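Local coordinates for exopolysaccharide biosynthesis protein (Pantoea stewartii subsp. stewartii DC283, PDB 6TGF) that modifies the exopolysaccharide of the bacterial biofilm, probably as a glycan hydrolase built on a tailspike-like parallel beta-helix, at residues Asn55-Pro60 and Gln114-Asn119; Trp261-Asp266 and Glu288-Phe293; Asn407-Thr412 and Asp500-Ala505. All coordinates share one frame; numbering follows the deposited sequence.

Interaction 1 (Asn55-Pro60 and Gln114-Asn119); sequences NVYAMP and QFVKDN. With EDO (1,2-ethanediol), chain X.
The rings of F115 and Y57 bound this contact, and each is met obliquely by a valine methyl of the other segment: V56 CG2 approaches F115, and V116 CG1 approaches Y57. At the edge of F115, near the ring plane, lies C1 of a 1,2-ethanediol, probably from the crystallisation liquor. The two helices, 53-57 and 109-117, lie in the head-binding family region near the N-terminal end of the chain. Their CA atoms come nearest at V56 and V116, 7.4 Å apart, a separation bridged by side chains alone. V56 spreads its branches over two neighbours: CG1, anti to the backbone N (chi1 179°), meets V116 CG2 at 3.7 Å, while CG2 turns to F115 CD2 at 3.8 Å. V116 divides its methyls likewise, CG2 serving V56 and CG1 serving the phenol end of Y57, with Y57 CZ and V116 CG1 3.5 Å apart. W64 of helix 61-66 packs on both V56 and V116 and meets the Y57 ring edge-to-face, so a third helix joins this apolar cluster. Helix 109-117 ends in a Schellman motif at N119, whose phi is positive. The diol is held by D118, whose OD2 accepts a hydrogen bond from the diol O1 at 2.7 Å.

Interaction 2 (Trp261-Asp266 and Glu288-Phe293); sequences WSQQSD and EQRRFF
Q263, in the last turns of helix 252-265, faces R290 and F292 of segment 288-293; the backbones stay well separated, the nearest CA atoms, of Q263 and F292, being 8.3 Å apart. The helix ends just after Q263 in a Schellman motif with D266 at positive phi, whereas the other segment turns a corner at R291. One side chain crosses the gap. Q263 is bent at chi2 (-65°), and its amide nitrogen NE2 donates to F292 O at 3.1 Å, with an N-H...O angle of 147°. The acceptor lies close to the amide plane, but the donor is tilted 29° from the carbonyl plane. Q263 OE1 receives a hydrogen bond from a water at 2.8 Å, and that water accepts one from F292 N at 2.9 Å; OE1 is thus linked to F292 only through the water, consistent with the modelled orientation of the amide. The strand belongs to an early coil of the parallel beta-helix, against which helix 252-265 packs. R290 runs extended from CG to NE and crosses Q263 at about a right angle, its CD 3.5 Å from Q263 OE1. At its far end NH1 is hydrogen-bonded to F285 O, while E288 CB lies over one guanidinium face.

Interaction 3 (Asn407-Thr412 and Asp500-Ala505); sequences NWDHST and DRWLSA
Polar contact between the segments runs from W502 NE1 to D409 OD2, a weak hydrogen bond of 3.3 Å with an N-H...O angle of 155°. The carboxylate oxygen lies at the indole edge, in the ring plane, although the carboxylate and ring planes stand 78° apart. D409 OD1 accepts from H410 ND1 at 3.0 Å, a His-carboxylate hydrogen bond. D409 therefore divides its oxygens between two aromatic donors, which should limit rotation of the carboxylate. Packing of H410 on the indole supplies the rest. H410 CB sits 3.4 Å from W502 CH2, and the imidazole and six-membered indole ring meet obliquely, their centroids 5.2 Å apart. H410 has CG between the backbone N and carbonyl carbon (chi1 69°); this places its ring so that ND1 meets D409 OD1 and CG lies beside W502 CH2. The indole itself is sandwiched: D409 O lies over one face and L503 CD2 over the opposite one, each toward the rim. W502 N donates to the side-chain oxygen OD1 of N456, and K405 NZ is hydrogen-bonded to W502 O. The 500-505 loop, between strands 493-494 and 511-514, packs on the outside of the parallel beta-helix, beside short strand 411-412 and its parallel partner 435-436, whose S436 touches both H410 and W502.

From the N terminus, interaction 1 comes first, closing a span of 53 residues, 17 of them in strands, within the head-binding region and joining helix 53-57 to helix 109-117. Interaction 2 follows, closing a shorter span of 21 residues that returns the chain from helix 252-265 to strand 290-296 at the start of the beta-helix. Interaction 3 closes the longest span, 87 residues, carrying the chain through several beta-helix strands from 411-412 to the loop before 511-514. The three loops run in series; none nests in or crosses another. Centres of interactions 1 and 2 lie about 41 Å apart and those of 2 and 3 about 32 Å, whereas 1 and 3 are about 72 Å apart, placing the contacts successively along the elongated chain.

Interaction 1 (Asn55-Pro60 and Gln114-Asn119)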
loop_
_atom_site.group_PDB
_atom_site.type_symbol
_atom_site.label_atom_id
_atom_site.label_comp_id
_atom_site.label_asym_id
_atom_site.label_seq_id
_atom_site.Cartn_x
_atom_site.Cartn_y
_atom_site.Cartn_z
ATOM N N ASN B 55 56.384 10.977 8.740
ATOM C CA ASN B 55 56.224 12.380 8.269
ATOM C C ASN B 55 56.908 12.557 6.906
ATOM O O ASN B 55 56.433 13.405 6.129
ATOM C CB ASN B 55 56.757 13.392 9.288
ATOM C CG ASN B 55 55.882 13.496 10.519
ATOM O OD1 ASN B 55 56.199 12.928 11.562
ATOM N ND2 ASN B 55 54.770 14.200 10.401
ATOM N N VAL B 56 57.977 11.797 6.636
ATOM C CA VAL B 56 58.722 11.809 5.340
ATOM C C VAL B 56 57.897 11.037 4.301
ATOM O O VAL B 56 57.712 11.562 3.186
ATOM C CB VAL B 56 60.138 11.216 5.489
ATOM C CG1 VAL B 56 60.896 11.201 4.169
ATOM C CG2 VAL B 56 60.948 11.942 6.553
ATOM N N TYR B 57 57.432 9.836 4.661
ATOM C CA TYR B 57 56.549 8.971 3.834
ATOM C C TYR B 57 55.239 9.708 3.523
ATOM O O TYR B 57 54.679 9.488 2.432
ATOM C CB TYR B 57 56.255 7.646 4.544
ATOM C CG TYR B 57 57.408 6.675 4.598
ATOM C CD1 TYR B 57 57.877 6.054 3.451
ATOM C CD2 TYR B 57 58.015 6.348 5.801
ATOM C CE1 TYR B 57 58.928 5.150 3.492
ATOM C CE2 TYR B 57 59.067 5.448 5.862
ATOM C CZ TYR B 57 59.526 4.844 4.703
ATOM O OH TYR B 57 60.558 3.952 4.755
ATOM N N ALA B 58 54.771 10.552 4.451
ATOM C CA ALA B 58 53.477 11.273 4.369
ATOM C C ALA B 58 53.562 12.453 3.392
ATOM O O ALA B 58 52.494 12.916 2.973
ATOM C CB ALA B 58 53.042 11.737 5.737
ATOM N N MET B 59 54.766 12.926 3.047
ATOM C CA MET B 59 54.961 14.035 2.069
ATOM C C MET B 59 54.681 13.497 0.668
ATOM O O MET B 59 54.760 12.290 0.447
ATOM C CB MET B 59 56.388 14.598 2.099
ATOM C CG MET B 59 56.930 14.868 3.489
ATOM S SD MET B 59 58.562 15.661 3.482
ATOM C CE MET B 59 59.545 14.420 2.641
ATOM N N PRO B 60 54.351 14.361 -0.322
ATOM C CA PRO B 60 54.269 13.927 -1.718
ATOM C C PRO B 60 55.618 13.395 -2.204
ATOM O O PRO B 60 56.657 13.941 -1.839
ATOM C CB PRO B 60 53.873 15.192 -2.496
ATOM C CG PRO B 60 53.304 16.130 -1.448
ATOM C CD PRO B 60 54.017 15.784 -0.157
ATOM N N GLN B 114 68.543 9.148 5.085
ATOM C CA GLN B 114 69.279 8.825 6.340
ATOM C C GLN B 114 68.291 8.760 7.513
ATOM O O GLN B 114 68.374 7.793 8.300
ATOM C CB GLN B 114 70.372 9.864 6.608
ATOM C CG GLN B 114 71.435 9.399 7.594
ATOM C CD GLN B 114 72.305 8.294 7.044
ATOM O OE1 GLN B 114 72.464 8.140 5.835
ATOM N NE2 GLN B 114 72.885 7.512 7.939
ATOM N N PHE B 115 67.397 9.751 7.613
ATOM C CA PHE B 115 66.370 9.894 8.680
ATOM C C PHE B 115 65.475 8.649 8.702
ATOM O O PHE B 115 65.282 8.060 9.784
ATOM C CB PHE B 115 65.553 11.172 8.461
ATOM C CG PHE B 115 64.625 11.542 9.591
ATOM C CD1 PHE B 115 65.119 12.078 10.770
ATOM C CD2 PHE B 115 63.254 11.371 9.469
ATOM C CE1 PHE B 115 64.265 12.423 11.807
ATOM C CE2 PHE B 115 62.403 11.721 10.506
ATOM C CZ PHE B 115 62.908 12.244 11.672
ATOM N N VAL B 116 64.961 8.261 7.531
ATOM C CA VAL B 116 64.082 7.069 7.334
ATOM C C VAL B 116 64.903 5.795 7.583
ATOM O O VAL B 116 64.415 4.924 8.328
ATOM C CB VAL B 116 63.450 7.077 5.930
ATOM C CG1 VAL B 116 62.804 5.745 5.580
ATOM C CG2 VAL B 116 62.444 8.209 5.781
ATOM N N LYS B 117 66.098 5.707 6.988
ATOM C CA LYS B 117 67.013 4.532 7.068
ATOM C C LYS B 117 67.341 4.222 8.534
ATOM O O LYS B 117 67.377 3.026 8.890
ATOM C CB LYS B 117 68.308 4.789 6.288
ATOM C CG LYS B 117 68.780 3.623 5.434
ATOM C CD LYS B 117 70.103 3.852 4.736
ATOM C CE LYS B 117 70.063 4.981 3.727
ATOM N NZ LYS B 117 71.195 4.893 2.775
ATOM N N ASP B 118 67.567 5.265 9.342
ATOM C CA ASP B 118 67.964 5.168 10.773
ATOM C C ASP B 118 66.728 5.036 11.673
ATOM O O ASP B 118 66.915 4.982 12.901
ATOM C CB ASP B 118 68.790 6.386 11.200
ATOM C CG ASP B 118 70.157 6.466 10.542
ATOM O OD1 ASP B 118 70.601 5.443 9.993
ATOM O OD2 ASP B 118 70.770 7.549 10.593
ATOM N N ASN B 119 65.519 4.988 11.101
ATOM C CA ASN B 119 64.243 5.009 11.865
ATOM C C ASN B 119 64.349 6.109 12.931
ATOM O O ASN B 119 64.016 5.845 14.105
ATOM C CB ASN B 119 63.929 3.635 12.464
ATOM C CG ASN B 119 62.564 3.567 13.118
ATOM O OD1 ASN B 119 61.571 4.010 12.542
ATOM N ND2 ASN B 119 62.507 3.020 14.321
HETATM C C1 EDO X . 69.421 11.005 10.530
HETATM O O1 EDO X . 69.961 10.023 11.395
HETATM C C2 EDO X . 70.427 12.001 10.083
HETATM O O2 EDO X . 69.868 13.182 9.539
#

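Interaction 2 (Trp261-Asp266 and Glu288-Phe293)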
loop_
_atom_site.group_PDB
_atom_site.type_symbol
_atom_site.label_atom_id
_atom_site.label_comp_id
_atom_site.label_asym_id
_atom_site.label_seq_id
_atom_site.Cartn_x
_atom_site.Cartn_y
_atom_site.Cartn_z
ATOM N N TRP B 261 29.684 4.538 17.308
ATOM C CA TRP B 261 29.886 5.906 16.755
ATOM C C TRP B 261 28.530 6.609 16.615
ATOM O O TRP B 261 28.388 7.723 17.153
ATOM C CB TRP B 261 30.631 5.872 15.413
ATOM C CG TRP B 261 30.583 7.182 14.685
ATOM C CD1 TRP B 261 31.365 8.276 14.912
ATOM C CD2 TRP B 261 29.681 7.548 13.625
ATOM N NE1 TRP B 261 31.020 9.293 14.064
ATOM C CE2 TRP B 261 29.991 8.877 13.262
ATOM C CE3 TRP B 261 28.649 6.889 12.948
ATOM C CZ2 TRP B 261 29.306 9.550 12.251
ATOM C CZ3 TRP B 261 27.973 7.556 11.949
ATOM C CH2 TRP B 261 28.299 8.869 11.607
ATOM N N SER B 262 27.583 5.977 15.914
ATOM C CA SER B 262 26.236 6.523 15.599
ATOM C C SER B 262 25.454 6.791 16.891
ATOM O O SER B 262 24.698 7.779 16.922
ATOM C CB SER B 262 25.476 5.597 14.686
ATOM O OG SER B 262 25.062 4.429 15.379
ATOM N N GLN B 263 25.622 5.936 17.905
ATOM C CA GLN B 263 24.979 6.072 19.241
ATOM C C GLN B 263 25.574 7.283 19.971
ATOM O O GLN B 263 24.790 8.146 20.412
ATOM C CB GLN B 263 25.162 4.794 20.066
ATOM C CG GLN B 263 24.402 3.592 19.519
ATOM C CD GLN B 263 22.903 3.762 19.578
ATOM O OE1 GLN B 263 22.361 4.384 20.488
ATOM N NE2 GLN B 263 22.213 3.198 18.601
ATOM N N GLN B 264 26.905 7.341 20.083
ATOM C CA GLN B 264 27.650 8.425 20.784
ATOM C C GLN B 264 27.446 9.763 20.058
ATOM O O GLN B 264 27.404 10.801 20.747
ATOM C CB GLN B 264 29.142 8.095 20.873
ATOM C CG GLN B 264 29.476 7.067 21.947
ATOM C CD GLN B 264 30.962 6.870 22.134
ATOM O OE1 GLN B 264 31.411 6.312 23.133
ATOM N NE2 GLN B 264 31.745 7.330 21.171
ATOM N N SER B 265 27.329 9.734 18.727
ATOM C CA SER B 265 27.207 10.928 17.846
ATOM C C SER B 265 25.732 11.271 17.586
ATOM O O SER B 265 25.477 12.356 17.024
ATOM C CB SER B 265 27.960 10.711 16.555
ATOM O OG SER B 265 27.760 11.791 15.658
ATOM N N ASP B 266 24.804 10.393 17.983
ATOM C CA ASP B 266 23.340 10.535 17.745
ATOM C C ASP B 266 23.099 10.794 16.251
ATOM O O ASP B 266 22.410 11.781 15.917
ATOM C CB ASP B 266 22.735 11.630 18.633
ATOM C CG ASP B 266 21.215 11.705 18.593
ATOM O OD1 ASP B 266 20.580 10.703 18.194
ATOM O OD2 ASP B 266 20.676 12.770 18.959
ATOM N N GLU B 288 21.577 -3.238 27.574
ATOM C CA GLU B 288 21.379 -1.762 27.566
ATOM C C GLU B 288 20.226 -1.411 26.616
ATOM O O GLU B 288 20.322 -1.742 25.419
ATOM C CB GLU B 288 22.655 -1.012 27.172
ATOM C CG GLU B 288 23.438 -0.478 28.363
ATOM C CD GLU B 288 23.866 0.978 28.272
ATOM O OE1 GLU B 288 23.398 1.684 27.353
ATOM O OE2 GLU B 288 24.666 1.406 29.127
ATOM N N GLN B 289 19.185 -0.769 27.152
ATOM C CA GLN B 289 17.963 -0.343 26.417
ATOM C C GLN B 289 18.258 0.980 25.702
ATOM O O GLN B 289 18.614 1.951 26.393
ATOM C CB GLN B 289 16.794 -0.186 27.395
ATOM C CG GLN B 289 15.486 -0.780 26.897
ATOM C CD GLN B 289 14.426 -0.770 27.971
ATOM O OE1 GLN B 289 14.455 -1.566 28.906
ATOM N NE2 GLN B 289 13.472 0.138 27.840
ATOM N N ARG B 290 18.117 1.010 24.373
ATOM C CA ARG B 290 18.405 2.198 23.524
ATOM C C ARG B 290 17.123 2.648 22.814
ATOM O O ARG B 290 16.101 1.945 22.930
ATOM C CB ARG B 290 19.516 1.870 22.524
ATOM C CG ARG B 290 20.851 1.550 23.180
ATOM C CD ARG B 290 21.917 1.293 22.138
ATOM N NE ARG B 290 23.164 0.788 22.694
ATOM C CZ ARG B 290 23.375 -0.467 23.080
ATOM N NH1 ARG B 290 22.414 -1.372 22.994
ATOM N NH2 ARG B 290 24.554 -0.813 23.567
ATOM N N ARG B 291 17.183 3.791 22.125
ATOM C CA ARG B 291 16.054 4.369 21.348
ATOM C C ARG B 291 16.018 3.722 19.958
ATOM O O ARG B 291 14.962 3.171 19.590
ATOM C CB ARG B 291 16.198 5.890 21.224
ATOM C CG ARG B 291 15.827 6.669 22.479
ATOM C CD ARG B 291 14.477 7.367 22.423
ATOM N NE ARG B 291 14.311 8.251 21.274
ATOM C CZ ARG B 291 13.263 9.046 21.066
ATOM N NH1 ARG B 291 12.266 9.085 21.936
ATOM N NH2 ARG B 291 13.211 9.806 19.986
ATOM N N PHE B 292 17.140 3.777 19.233
ATOM C CA PHE B 292 17.242 3.453 17.786
ATOM C C PHE B 292 18.233 2.310 17.542
ATOM O O PHE B 292 19.306 2.272 18.181
ATOM C CB PHE B 292 17.688 4.688 16.997
ATOM C CG PHE B 292 16.599 5.361 16.202
ATOM C CD1 PHE B 292 15.470 5.874 16.824
ATOM C CD2 PHE B 292 16.713 5.495 14.827
ATOM C CE1 PHE B 292 14.476 6.499 16.087
ATOM C CE2 PHE B 292 15.719 6.121 14.091
ATOM C CZ PHE B 292 14.603 6.621 14.722
ATOM N N PHE B 293 17.867 1.410 16.624
ATOM C CA PHE B 293 18.791 0.506 15.889
ATOM C C PHE B 293 18.336 0.422 14.429
ATOM O O PHE B 293 17.314 -0.231 14.153
ATOM C CB PHE B 293 18.851 -0.891 16.511
ATOM C CG PHE B 293 19.874 -1.793 15.864
ATOM C CD1 PHE B 293 19.566 -2.529 14.730
ATOM C CD2 PHE B 293 21.157 -1.885 16.378
ATOM C CE1 PHE B 293 20.517 -3.345 14.134
ATOM C CE2 PHE B 293 22.105 -2.702 15.782
ATOM C CZ PHE B 293 21.784 -3.432 14.662
HETATM O O HOH W 1 19.611 4.812 20.276
#

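Interaction 3 (Asn407-Thr412 and Asp500-Ala505)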
loop_
_atom_site.group_PDB
_atom_site.type_symbol
_atom_site.label_atom_id
_atom_site.label_comp_id
_atom_site.label_asym_id
_atom_site.label_seq_id
_atom_site.Cartn_x
_atom_site.Cartn_y
_atom_site.Cartn_z
ATOM N N ASN B 407 -1.354 -5.971 30.640
ATOM C CA ASN B 407 -0.153 -5.191 30.251
ATOM C C ASN B 407 0.402 -5.757 28.931
ATOM O O ASN B 407 -0.216 -5.480 27.879
ATOM C CB ASN B 407 0.842 -5.144 31.418
ATOM C CG ASN B 407 1.429 -3.767 31.646
ATOM O OD1 ASN B 407 1.113 -2.819 30.930
ATOM N ND2 ASN B 407 2.278 -3.641 32.653
ATOM N N TRP B 408 1.499 -6.522 28.977
ATOM C CA TRP B 408 2.232 -7.029 27.785
ATOM C C TRP B 408 1.973 -8.528 27.610
ATOM O O TRP B 408 2.844 -9.330 27.991
ATOM C CB TRP B 408 3.724 -6.708 27.917
ATOM C CG TRP B 408 3.963 -5.295 28.348
ATOM C CD1 TRP B 408 4.118 -4.839 29.625
ATOM C CD2 TRP B 408 4.019 -4.137 27.498
ATOM N NE1 TRP B 408 4.288 -3.481 29.628
ATOM C CE2 TRP B 408 4.232 -3.022 28.338
ATOM C CE3 TRP B 408 3.921 -3.935 26.116
ATOM C CZ2 TRP B 408 4.349 -1.727 27.835
ATOM C CZ3 TRP B 408 4.039 -2.655 25.621
ATOM C CH2 TRP B 408 4.250 -1.568 26.470
ATOM N N ASP B 409 0.817 -8.882 27.040
ATOM C CA ASP B 409 0.375 -10.288 26.837
ATOM C C ASP B 409 -0.067 -10.509 25.382
ATOM O O ASP B 409 -0.798 -11.493 25.144
ATOM C CB ASP B 409 -0.739 -10.653 27.824
ATOM C CG ASP B 409 -2.031 -9.873 27.632
ATOM O OD1 ASP B 409 -2.005 -8.849 26.919
ATOM O OD2 ASP B 409 -3.056 -10.297 28.202
ATOM N N HIS B 410 0.357 -9.651 24.445
ATOM C CA HIS B 410 -0.002 -9.752 23.004
ATOM C C HIS B 410 0.911 -8.872 22.142
ATOM O O HIS B 410 1.760 -8.154 22.706
ATOM C CB HIS B 410 -1.485 -9.410 22.796
ATOM C CG HIS B 410 -1.828 -7.976 23.018
ATOM N ND1 HIS B 410 -1.840 -7.403 24.273
ATOM C CD2 HIS B 410 -2.192 -7.003 22.154
ATOM C CE1 HIS B 410 -2.184 -6.135 24.173
ATOM N NE2 HIS B 410 -2.406 -5.864 22.883
ATOM N N SER B 411 0.739 -8.962 20.819
ATOM C CA SER B 411 1.403 -8.126 19.784
ATOM C C SER B 411 0.349 -7.237 19.114
ATOM O O SER B 411 -0.828 -7.644 19.088
ATOM C CB SER B 411 2.123 -8.990 18.780
ATOM O OG SER B 411 3.071 -9.834 19.420
ATOM N N THR B 412 0.751 -6.073 18.596
ATOM C CA THR B 412 -0.167 -5.038 18.046
ATOM C C THR B 412 0.341 -4.541 16.687
ATOM O O THR B 412 1.568 -4.406 16.524
ATOM C CB THR B 412 -0.334 -3.877 19.035
ATOM O OG1 THR B 412 -0.821 -4.419 20.264
ATOM C CG2 THR B 412 -1.281 -2.804 18.542
ATOM N N ASP B 500 -6.211 -22.910 23.969
ATOM C CA ASP B 500 -6.641 -21.840 24.910
ATOM C C ASP B 500 -7.139 -20.625 24.122
ATOM O O ASP B 500 -6.386 -20.131 23.258
ATOM C CB ASP B 500 -5.503 -21.424 25.845
ATOM C CG ASP B 500 -5.066 -22.505 26.817
ATOM O OD1 ASP B 500 -5.708 -23.577 26.840
ATOM O OD2 ASP B 500 -4.083 -22.266 27.547
ATOM N N ARG B 501 -8.358 -20.167 24.422
ATOM C CA ARG B 501 -8.938 -18.902 23.900
ATOM C C ARG B 501 -8.417 -17.746 24.760
ATOM O O ARG B 501 -8.678 -17.758 25.978
ATOM C CB ARG B 501 -10.468 -18.960 23.928
ATOM C CG ARG B 501 -11.152 -17.827 23.175
ATOM C CD ARG B 501 -12.653 -17.842 23.387
ATOM N NE ARG B 501 -12.989 -17.674 24.796
ATOM C CZ ARG B 501 -13.904 -18.373 25.466
ATOM N NH1 ARG B 501 -14.600 -19.329 24.874
ATOM N NH2 ARG B 501 -14.111 -18.117 26.746
ATOM N N TRP B 502 -7.710 -16.792 24.149
ATOM C CA TRP B 502 -7.074 -15.644 24.846
ATOM C C TRP B 502 -8.151 -14.655 25.307
ATOM O O TRP B 502 -8.189 -14.352 26.516
ATOM C CB TRP B 502 -6.029 -14.968 23.950
ATOM C CG TRP B 502 -5.461 -13.719 24.550
ATOM C CD1 TRP B 502 -4.977 -13.570 25.816
ATOM C CD2 TRP B 502 -5.325 -12.437 23.914
ATOM N NE1 TRP B 502 -4.550 -12.285 26.014
ATOM C CE2 TRP B 502 -4.748 -11.567 24.865
ATOM C CE3 TRP B 502 -5.626 -11.939 22.641
ATOM C CZ2 TRP B 502 -4.473 -10.231 24.579
ATOM C CZ3 TRP B 502 -5.352 -10.619 22.358
ATOM C CH2 TRP B 502 -4.786 -9.777 23.317
ATOM N N LEU B 503 -8.986 -14.178 24.377
ATOM C CA LEU B 503 -10.064 -13.181 24.632
ATOM C C LEU B 503 -11.366 -13.906 24.997
ATOM O O LEU B 503 -11.376 -15.153 24.980
ATOM C CB LEU B 503 -10.244 -12.310 23.384
ATOM C CG LEU B 503 -9.000 -11.549 22.925
ATOM C CD1 LEU B 503 -9.285 -10.765 21.654
ATOM C CD2 LEU B 503 -8.486 -10.620 24.016
ATOM N N SER B 504 -12.416 -13.144 25.322
ATOM C CA SER B 504 -13.747 -13.660 25.743
ATOM C C SER B 504 -14.460 -14.297 24.545
ATOM O O SER B 504 -14.113 -13.959 23.395
ATOM C CB SER B 504 -14.591 -12.576 26.368
ATOM O OG SER B 504 -15.185 -11.754 25.375
ATOM N N ALA B 505 -15.426 -15.179 24.820
ATOM C CA ALA B 505 -16.269 -15.871 23.816
ATOM C C ALA B 505 -16.990 -14.844 22.933
ATOM O O ALA B 505 -17.231 -15.149 21.750
ATOM C CB ALA B 505 -17.252 -16.779 24.516
#